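Local coordinates for porin protein associated with imipenem resistance (Acinetobacter baumannii, PDB 4FUV) that spans the outer membrane as an eight-stranded beta-barrel and probably takes part in the uptake of ornithine and imipenem, at residues A[26-30]-A[70-74]; A[175-180]-A[202-208]. All blocks are in the same frame, centred on the assembly; numbering follows the deposited sequence.

Contact 1: A[26-30]-A[70-74]; sequences GTTGY and MDNNN. With C8E ((hydroxyethyloxy)tri(ethyloxy)octane), chain D; C8E ((hydroxyethyloxy)tri(ethyloxy)octane), chain F.
The carbonyl group of Thr28 is where the two segments meet most closely. Its oxygen lies over one face of the Asn72 amide, with Thr28 O 3.3 Å from Asn72 CG, and the Thr28-Gly29 peptide runs nearly parallel to that amide. Asn72 ND2 is nearly as near to the oxygen, but the angle is too poor for a bond, so the approach is face-on van der Waals contact. CG of Asn72 stands anti to the carbonyl carbon (chi1 -42°), which turns the amide beneath the peptide.

The one hydrogen bond across the contact is weak: Asn74 ND2 reaches Thr28 O at 3.1 Å, bent to 123°. Asn72 and Asn74 both also donate to Asn106 OD1; Asn74 OD1 accepts from Asp105 N, so that amide is held at both ends.

The sulfur of Met70 meets a carbonyl oxygen, SD lying 3.3 Å from Thr27 O. The bend at chi3 (80°) lays CE beside the same oxygen, with Gly29 N farther off. Within 70-74, Asn72 ND2 donates a weak bond to Met70 SD.

Detergent covers other surfaces: Thr27 CG2 is 3.6 Å from C8 of one C8E molecule, and Tyr30 CE2 3.7 Å from C19 of a second.

Gly26 to Gly29 form the two-residue type I turn of the beta-hairpin 20-26/29-37, meeting side chains of strand 64-81. Strand 42-56 pairs with both 29-37 and 64-81, so the contact skips one barrel strand.

Contact 2: A[175-180]-A[202-208]; sequences NPTVKL and ARKIAND
The side-chain amide of Asn175 lies flat against the Ala206-Asn207 peptide, the two planes almost parallel and Asn175 CG 3.1 Å from Ala206 O, which sits over one amide face. The nitrogen end makes two hydrogen bonds to backbone carbonyls. Asn175 ND2 reaches Ile205 O at 2.7 Å, coming from above that carbonyl's plane, and Asp208 O at 3.0 Å with a straighter N-H...O angle of 154°. Both acceptors are tilted somewhat from the amide plane, to opposite sides of it. At the other end OD1 accepts from Lys212 NZ, so both ends of the amide are engaged. Asn207 ND2 bonds back to Arg203 O, in the carbonyl plane.

Apolar contacts continue along the strand. Pro176 CG meets Ile205 CG2 at 3.8 Å, the two side chains crossing at about a right angle. Val178 CG1, between its backbone N and carbonyl carbon (chi1 56°), sits between Ala202 O and Ala206 CB, 3.7 Å from the latter, which leaves CG2 against Ile205 CG2. Beyond it, Leu180 CB is 3.9 Å from Ala202 CB.

This is a surface helix-on-strand contact: strand 177-180 and helix 202-207 run antiparallel at 174°, their axes 8.0 Å apart, and Asn175, in the loop before the strand, bonds carbonyls at the helix's C-terminal end. Strand 134-144 pairs with strand 177-187 and extends the surface under the helix, its Met140 touching both Pro176 and Ile205.

How the contacts relate
Contacts 1 and 2 are separate in space: their centres lie 20 Å apart and their nearest atoms about 11 Å, with no touch between them. They also follow one another along the chain, 26-30 with 70-74 closing before 175-180 with 202-208 opens. Contact 1 is buried, its centre about 7 Å from that of the chain; contact 2 lies at the surface, about 16 Å out. Strands 95-114 and 134-144 connect them: the first is touched by contact 1 and pairs with the second, against which contact 2 rests. Contact 1 touches two C8E molecules, through Thr27 and Tyr30, whereas in contact 2 the Pro176 side chain is about 6 Å from one.

Contact 1: A[26-30]-A[70-74]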
ATOM      1  N   GLY A  26       6.926   3.157  24.181  1.00 25.35           N
ATOM      2  CA  GLY A  26       5.807   2.554  23.484  1.00 22.20           C
ATOM      3  C   GLY A  26       4.611   3.465  23.340  1.00 24.33           C
ATOM      4  O   GLY A  26       4.691   4.673  23.591  1.00 25.01           O
ATOM      5  N   THR A  27       3.483   2.875  22.961  1.00 24.00           N
ATOM      6  CA  THR A  27       2.295   3.654  22.630  1.00 26.84           C
ATOM      7  C   THR A  27       1.595   4.280  23.846  1.00 37.88           C
ATOM      8  O   THR A  27       0.739   5.167  23.695  1.00 29.98           O
ATOM      9  CB  THR A  27       1.291   2.821  21.802  1.00 32.94           C
ATOM     10  OG1 THR A  27       0.881   1.669  22.544  1.00 30.21           O
ATOM     11  CG2 THR A  27       1.923   2.366  20.484  1.00 36.83           C
ATOM     12  N   THR A  28       1.951   3.826  25.047  1.00 35.89           N
ATOM     13  CA  THR A  28       1.438   4.455  26.263  1.00 31.16           C
ATOM     14  C   THR A  28       2.513   5.287  26.966  1.00 33.60           C
ATOM     15  O   THR A  28       2.427   5.559  28.161  1.00 28.92           O
ATOM     16  CB  THR A  28       0.838   3.440  27.248  1.00 33.46           C
ATOM     17  OG1 THR A  28       1.798   2.416  27.534  1.00 35.24           O
ATOM     18  CG2 THR A  28      -0.434   2.816  26.677  1.00 31.27           C
ATOM     19  N   GLY A  29       3.520   5.694  26.204  1.00 28.60           N
ATOM     20  CA  GLY A  29       4.570   6.546  26.720  1.00 25.67           C
ATOM     21  C   GLY A  29       5.877   5.800  26.922  1.00 35.70           C
ATOM     22  O   GLY A  29       6.029   4.627  26.547  1.00 36.45           O
ATOM     23  N   TYR A  30       6.826   6.498  27.527  1.00 29.01           N
ATOM     24  CA  TYR A  30       8.140   5.954  27.788  1.00 29.82           C
ATOM     25  C   TYR A  30       8.401   5.925  29.283  1.00 32.80           C
ATOM     26  O   TYR A  30       7.755   6.626  30.062  1.00 33.81           O
ATOM     27  CB  TYR A  30       9.227   6.750  27.054  1.00 34.44           C
ATOM     28  CG  TYR A  30       9.214   8.229  27.343  1.00 45.61           C
ATOM     29  CD1 TYR A  30       8.293   9.075  26.725  1.00 51.83           C
ATOM     30  CD2 TYR A  30      10.128   8.789  28.227  1.00 57.04           C
ATOM     31  CE1 TYR A  30       8.280  10.441  26.991  1.00 56.19           C
ATOM     32  CE2 TYR A  30      10.124  10.159  28.499  1.00 54.70           C
ATOM     33  CZ  TYR A  30       9.199  10.975  27.882  1.00 56.32           C
ATOM     34  OH  TYR A  30       9.192  12.327  28.150  1.00 60.13           O
ATOM     35  N   MET A  70      -0.024  13.644  22.709  1.00 45.98           N
ATOM     36  CA  MET A  70      -0.311  12.531  23.596  1.00 38.39           C
ATOM     37  C   MET A  70       0.350  12.761  24.947  1.00 42.31           C
ATOM     38  O   MET A  70       1.525  13.096  25.024  1.00 35.85           O
ATOM     39  CB  MET A  70       0.156  11.213  22.980  1.00 38.61           C
ATOM     40  CG  MET A  70      -0.037   9.999  23.884  1.00 42.68           C
ATOM     41  SD  MET A  70       0.458   8.431  23.135  1.00 45.55           S
ATOM     42  CE  MET A  70       2.246   8.468  23.335  1.00 39.57           C
ATOM     43  N   ASP A  71      -0.415  12.572  26.014  0.54 41.82           N
ATOM     44  CA  ASP A  71       0.104  12.731  27.363  0.54 43.05           C
ATOM     45  C   ASP A  71      -0.211  11.461  28.147  0.54 38.84           C
ATOM     46  O   ASP A  71      -1.357  11.020  28.184  0.54 38.34           O
ATOM     47  CB  ASP A  71      -0.528  13.961  28.023  0.54 47.86           C
ATOM     48  CG  ASP A  71       0.063  14.271  29.381  0.54 52.68           C
ATOM     49  OD1 ASP A  71       1.160  13.762  29.697  0.54 56.22           O
ATOM     50  OD2 ASP A  71      -0.574  15.034  30.136  0.54 56.43           O
ATOM     51  N   ASN A  72       0.812  10.869  28.757  1.00 31.76           N
ATOM     52  CA  ASN A  72       0.652   9.606  29.472  1.00 31.84           C
ATOM     53  C   ASN A  72       1.118   9.701  30.927  1.00 31.68           C
ATOM     54  O   ASN A  72       2.024  10.472  31.260  1.00 29.66           O
ATOM     55  CB  ASN A  72       1.391   8.466  28.750  1.00 30.18           C
ATOM     56  CG  ASN A  72       1.222   8.516  27.231  1.00 37.79           C
ATOM     57  OD1 ASN A  72       1.968   9.207  26.532  1.00 40.78           O
ATOM     58  ND2 ASN A  72       0.249   7.772  26.718  1.00 29.79           N
ATOM     59  N   ASN A  73       0.487   8.911  31.788  1.00 31.46           N
ATOM     60  CA  ASN A  73       0.815   8.890  33.206  1.00 33.99           C
ATOM     61  C   ASN A  73       0.301   7.588  33.785  1.00 33.05           C
ATOM     62  O   ASN A  73      -0.720   7.551  34.467  1.00 37.43           O
ATOM     63  CB  ASN A  73       0.190  10.090  33.928  1.00 34.33           C
ATOM     64  CG  ASN A  73       0.744  10.279  35.335  1.00 38.66           C
ATOM     65  OD1 ASN A  73       1.939  10.087  35.583  1.00 40.98           O
ATOM     66  ND2 ASN A  73      -0.125  10.648  36.262  1.00 30.84           N
ATOM     67  N   ASN A  74       1.022   6.514  33.496  1.00 28.70           N
ATOM     68  CA  ASN A  74       0.575   5.175  33.819  1.00 22.71           C
ATOM     69  C   ASN A  74       1.536   4.467  34.771  1.00 22.74           C
ATOM     70  O   ASN A  74       2.756   4.566  34.609  1.00 22.88           O
ATOM     71  CB  ASN A  74       0.474   4.384  32.527  1.00 23.62           C
ATOM     72  CG  ASN A  74      -0.354   5.100  31.483  1.00 29.73           C
ATOM     73  OD1 ASN A  74      -1.514   5.433  31.720  1.00 32.18           O
ATOM     74  ND2 ASN A  74       0.243   5.358  30.329  1.00 35.09           N
TER
HETATM   75  C1  C8E D 303       6.992  -3.666  18.242  1.00 61.88           C
HETATM   76  C2  C8E D 303       5.801  -3.993  19.135  1.00 60.29           C
HETATM   77  C3  C8E D 303       4.549  -3.296  18.617  1.00 64.96           C
HETATM   78  C5  C8E D 303       0.293  -1.842  19.198  1.00 50.34           C
HETATM   79  C6  C8E D 303      -1.169  -1.411  19.218  1.00 53.09           C
HETATM   80  C7  C8E D 303      -1.386  -0.070  18.519  1.00 62.95           C
HETATM   81  C8  C8E D 303      -1.295   1.126  19.464  1.00 68.76           C
HETATM   82  O9  C8E D 303      -2.386   2.013  19.285  1.00 71.02           O
HETATM   83  C10 C8E D 303      -2.537   2.890  20.385  1.00 72.05           C
HETATM   84  C11 C8E D 303      -3.478   4.049  20.057  1.00 71.97           C
HETATM   85  O12 C8E D 303      -4.776   3.760  20.529  1.00 71.85           O
HETATM   86  C13 C8E D 303      -5.545   4.897  20.863  1.00 63.96           C
HETATM   87  C14 C8E D 303      -6.873   4.390  21.407  1.00 60.23           C
HETATM   88  O15 C8E D 303      -7.024   3.070  20.925  1.00 67.67           O
HETATM   89  C16 C8E D 303      -8.246   2.817  20.265  1.00 63.18           C
HETATM   90  C17 C8E D 303      -8.491   1.314  20.227  1.00 54.62           C
HETATM   91  O18 C8E D 303      -8.586   0.897  18.886  1.00 54.61           O
HETATM   92  C4  C8E F 305      14.755  -3.921  19.846  1.00 59.79           C
HETATM   93  C5  C8E F 305      14.278  -2.984  20.947  1.00 54.81           C
HETATM   94  C6  C8E F 305      15.429  -2.143  21.492  1.00 57.49           C
HETATM   95  C7  C8E F 305      14.955  -0.735  21.841  1.00 54.52           C
HETATM   96  O9  C8E F 305      14.290   2.534  25.409  1.00 60.58           O
HETATM   97  C10 C8E F 305      14.879   3.780  25.718  1.00 69.69           C
HETATM   98  C11 C8E F 305      13.800   4.762  26.173  1.00 76.79           C
HETATM   99  O12 C8E F 305      13.801   4.934  27.579  1.00 78.58           O
HETATM  100  C13 C8E F 305      13.345   6.214  27.963  1.00 72.65           C
HETATM  101  C14 C8E F 305      13.913   6.589  29.325  1.00 71.94           C
HETATM  102  C16 C8E F 305      11.488   8.107  31.655  1.00 57.38           C
HETATM  103  C17 C8E F 305      10.454   7.980  32.770  1.00 60.42           C
HETATM  104  O18 C8E F 305      10.041   9.267  33.173  1.00 69.78           O
HETATM  105  C19 C8E F 305       9.392   9.974  32.142  1.00 65.86           C
HETATM  106  C20 C8E F 305       8.761  11.241  32.712  1.00 67.87           C
HETATM  107  O21 C8E F 305       9.166  12.338  31.925  1.00 67.59           O

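Contact 2: A[175-180]-A[202-208]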
ATOM      1  N   ASN A 175     -14.889   2.218  27.257  1.00 23.19           N
ATOM      2  CA  ASN A 175     -14.742   3.315  26.308  1.00 30.42           C
ATOM      3  C   ASN A 175     -14.149   4.562  26.947  1.00 30.18           C
ATOM      4  O   ASN A 175     -14.494   4.906  28.071  1.00 28.17           O
ATOM      5  CB  ASN A 175     -16.085   3.680  25.685  1.00 29.90           C
ATOM      6  CG  ASN A 175     -16.682   2.541  24.899  1.00 31.98           C
ATOM      7  OD1 ASN A 175     -17.380   1.703  25.450  1.00 24.11           O
ATOM      8  ND2 ASN A 175     -16.406   2.503  23.609  1.00 23.17           N
ATOM      9  N   PRO A 176     -13.284   5.261  26.205  1.00 26.24           N
ATOM     10  CA  PRO A 176     -12.677   6.499  26.695  1.00 30.82           C
ATOM     11  C   PRO A 176     -13.679   7.641  26.669  1.00 33.59           C
ATOM     12  O   PRO A 176     -14.767   7.509  26.093  1.00 35.43           O
ATOM     13  CB  PRO A 176     -11.573   6.762  25.672  1.00 35.26           C
ATOM     14  CG  PRO A 176     -12.139   6.211  24.390  1.00 29.18           C
ATOM     15  CD  PRO A 176     -12.924   4.984  24.802  1.00 24.06           C
ATOM     16  N   THR A 177     -13.325   8.746  27.315  1.00 25.35           N
ATOM     17  CA  THR A 177     -14.067   9.987  27.158  1.00 32.52           C
ATOM     18  C   THR A 177     -13.665  10.550  25.807  1.00 25.65           C
ATOM     19  O   THR A 177     -12.502  10.463  25.428  1.00 24.40           O
ATOM     20  CB  THR A 177     -13.704  10.989  28.275  1.00 40.60           C
ATOM     21  OG1 THR A 177     -14.254  10.528  29.512  1.00 43.14           O
ATOM     22  CG2 THR A 177     -14.261  12.366  27.975  1.00 49.67           C
ATOM     23  N   VAL A 178     -14.603  11.132  25.073  1.00 25.43           N
ATOM     24  CA  VAL A 178     -14.306  11.550  23.717  1.00 25.04           C
ATOM     25  C   VAL A 178     -15.036  12.845  23.352  1.00 28.63           C
ATOM     26  O   VAL A 178     -16.179  13.062  23.743  1.00 35.49           O
ATOM     27  CB  VAL A 178     -14.615  10.410  22.704  1.00 35.02           C
ATOM     28  CG1 VAL A 178     -16.052   9.954  22.835  1.00 40.93           C
ATOM     29  CG2 VAL A 178     -14.309  10.827  21.272  1.00 28.47           C
ATOM     30  N   LYS A 179     -14.339  13.709  22.626  1.00 29.66           N
ATOM     31  CA  LYS A 179     -14.875  14.976  22.145  1.00 34.26           C
ATOM     32  C   LYS A 179     -14.309  15.162  20.748  1.00 41.39           C
ATOM     33  O   LYS A 179     -13.088  15.212  20.554  1.00 40.70           O
ATOM     34  CB  LYS A 179     -14.454  16.130  23.053  1.00 37.87           C
ATOM     35  CG  LYS A 179     -15.205  17.434  22.805  1.00 51.49           C
ATOM     36  N   LEU A 180     -15.203  15.198  19.772  1.00 26.11           N
ATOM     37  CA  LEU A 180     -14.840  15.366  18.375  1.00 34.94           C
ATOM     38  C   LEU A 180     -15.555  16.615  17.872  1.00 34.37           C
ATOM     39  O   LEU A 180     -16.724  16.804  18.166  1.00 39.44           O
ATOM     40  CB  LEU A 180     -15.322  14.157  17.576  1.00 34.99           C
ATOM     41  CG  LEU A 180     -14.300  13.205  16.983  1.00 47.67           C
ATOM     42  CD1 LEU A 180     -15.005  12.089  16.228  1.00 39.27           C
ATOM     43  CD2 LEU A 180     -13.377  13.979  16.065  1.00 62.97           C
ATOM     44  N   ALA A 202     -17.849  10.167  17.095  1.00 29.87           N
ATOM     45  CA  ALA A 202     -17.667  10.341  18.526  1.00 36.18           C
ATOM     46  C   ALA A 202     -18.469   9.275  19.257  1.00 36.78           C
ATOM     47  O   ALA A 202     -17.960   8.641  20.180  1.00 38.85           O
ATOM     48  CB  ALA A 202     -18.082  11.740  18.972  1.00 25.49           C
ATOM     49  N   ARG A 203     -19.708   9.056  18.822  1.00 26.62           N
ATOM     50  CA  ARG A 203     -20.556   8.063  19.470  1.00 30.78           C
ATOM     51  C   ARG A 203     -20.021   6.636  19.368  1.00 28.75           C
ATOM     52  O   ARG A 203     -20.138   5.870  20.321  1.00 32.79           O
ATOM     53  CB  ARG A 203     -21.995   8.135  18.951  1.00 33.01           C
ATOM     54  CG  ARG A 203     -22.731   9.376  19.415  1.00 41.35           C
ATOM     55  N   LYS A 204     -19.449   6.277  18.221  1.00 28.87           N
ATOM     56  CA  LYS A 204     -18.866   4.939  18.068  1.00 35.49           C
ATOM     57  C   LYS A 204     -17.744   4.733  19.059  1.00 37.28           C
ATOM     58  O   LYS A 204     -17.632   3.679  19.689  1.00 45.21           O
ATOM     59  CB  LYS A 204     -18.338   4.705  16.649  1.00 42.27           C
ATOM     60  CG  LYS A 204     -19.416   4.637  15.566  1.00 48.56           C
ATOM     61  CD  LYS A 204     -19.025   3.621  14.496  1.00 57.40           C
ATOM     62  CE  LYS A 204     -19.765   3.834  13.177  1.00 60.44           C
ATOM     63  NZ  LYS A 204     -21.228   4.061  13.333  1.00 64.78           N
ATOM     64  N   ILE A 205     -16.902   5.745  19.198  1.00 32.46           N
ATOM     65  CA  ILE A 205     -15.767   5.637  20.095  1.00 28.98           C
ATOM     66  C   ILE A 205     -16.246   5.558  21.544  1.00 30.91           C
ATOM     67  O   ILE A 205     -15.680   4.840  22.356  1.00 29.14           O
ATOM     68  CB  ILE A 205     -14.814   6.826  19.907  1.00 35.83           C
ATOM     69  CG1 ILE A 205     -14.262   6.824  18.479  1.00 33.30           C
ATOM     70  CG2 ILE A 205     -13.678   6.785  20.932  1.00 40.06           C
ATOM     71  CD1 ILE A 205     -13.358   7.989  18.174  1.00 37.09           C
ATOM     72  N   ALA A 206     -17.311   6.285  21.858  1.00 32.99           N
ATOM     73  CA  ALA A 206     -17.821   6.295  23.221  1.00 34.07           C
ATOM     74  C   ALA A 206     -18.575   5.011  23.560  1.00 34.36           C
ATOM     75  O   ALA A 206     -18.829   4.745  24.728  1.00 35.29           O
ATOM     76  CB  ALA A 206     -18.723   7.525  23.452  1.00 26.30           C
ATOM     77  N   ASN A 207     -18.923   4.216  22.546  1.00 27.70           N
ATOM     78  CA  ASN A 207     -19.850   3.099  22.748  1.00 32.62           C
ATOM     79  C   ASN A 207     -19.501   1.722  22.148  1.00 34.84           C
ATOM     80  O   ASN A 207     -19.936   0.705  22.676  1.00 30.46           O
ATOM     81  CB  ASN A 207     -21.266   3.498  22.308  1.00 36.69           C
ATOM     82  CG  ASN A 207     -21.853   4.610  23.167  1.00 47.31           C
ATOM     83  OD1 ASN A 207     -22.295   4.374  24.293  1.00 52.42           O
ATOM     84  ND2 ASN A 207     -21.848   5.828  22.644  1.00 41.81           N
ATOM     85  N   ASP A 208     -18.760   1.677  21.045  1.00 28.71           N
ATOM     86  CA  ASP A 208     -18.466   0.391  20.409  1.00 29.95           C
ATOM     87  C   ASP A 208     -17.520  -0.489  21.246  1.00 34.51           C
ATOM     88  O   ASP A 208     -16.650   0.013  21.957  1.00 35.37           O
ATOM     89  CB  ASP A 208     -17.909   0.593  19.002  1.00 31.92           C
ATOM     90  CG  ASP A 208     -18.950   1.165  18.032  1.00 45.77           C
ATOM     91  OD1 ASP A 208     -20.088   1.455  18.468  1.00 43.24           O
ATOM     92  OD2 ASP A 208     -18.623   1.335  16.836  1.00 47.65           O
TER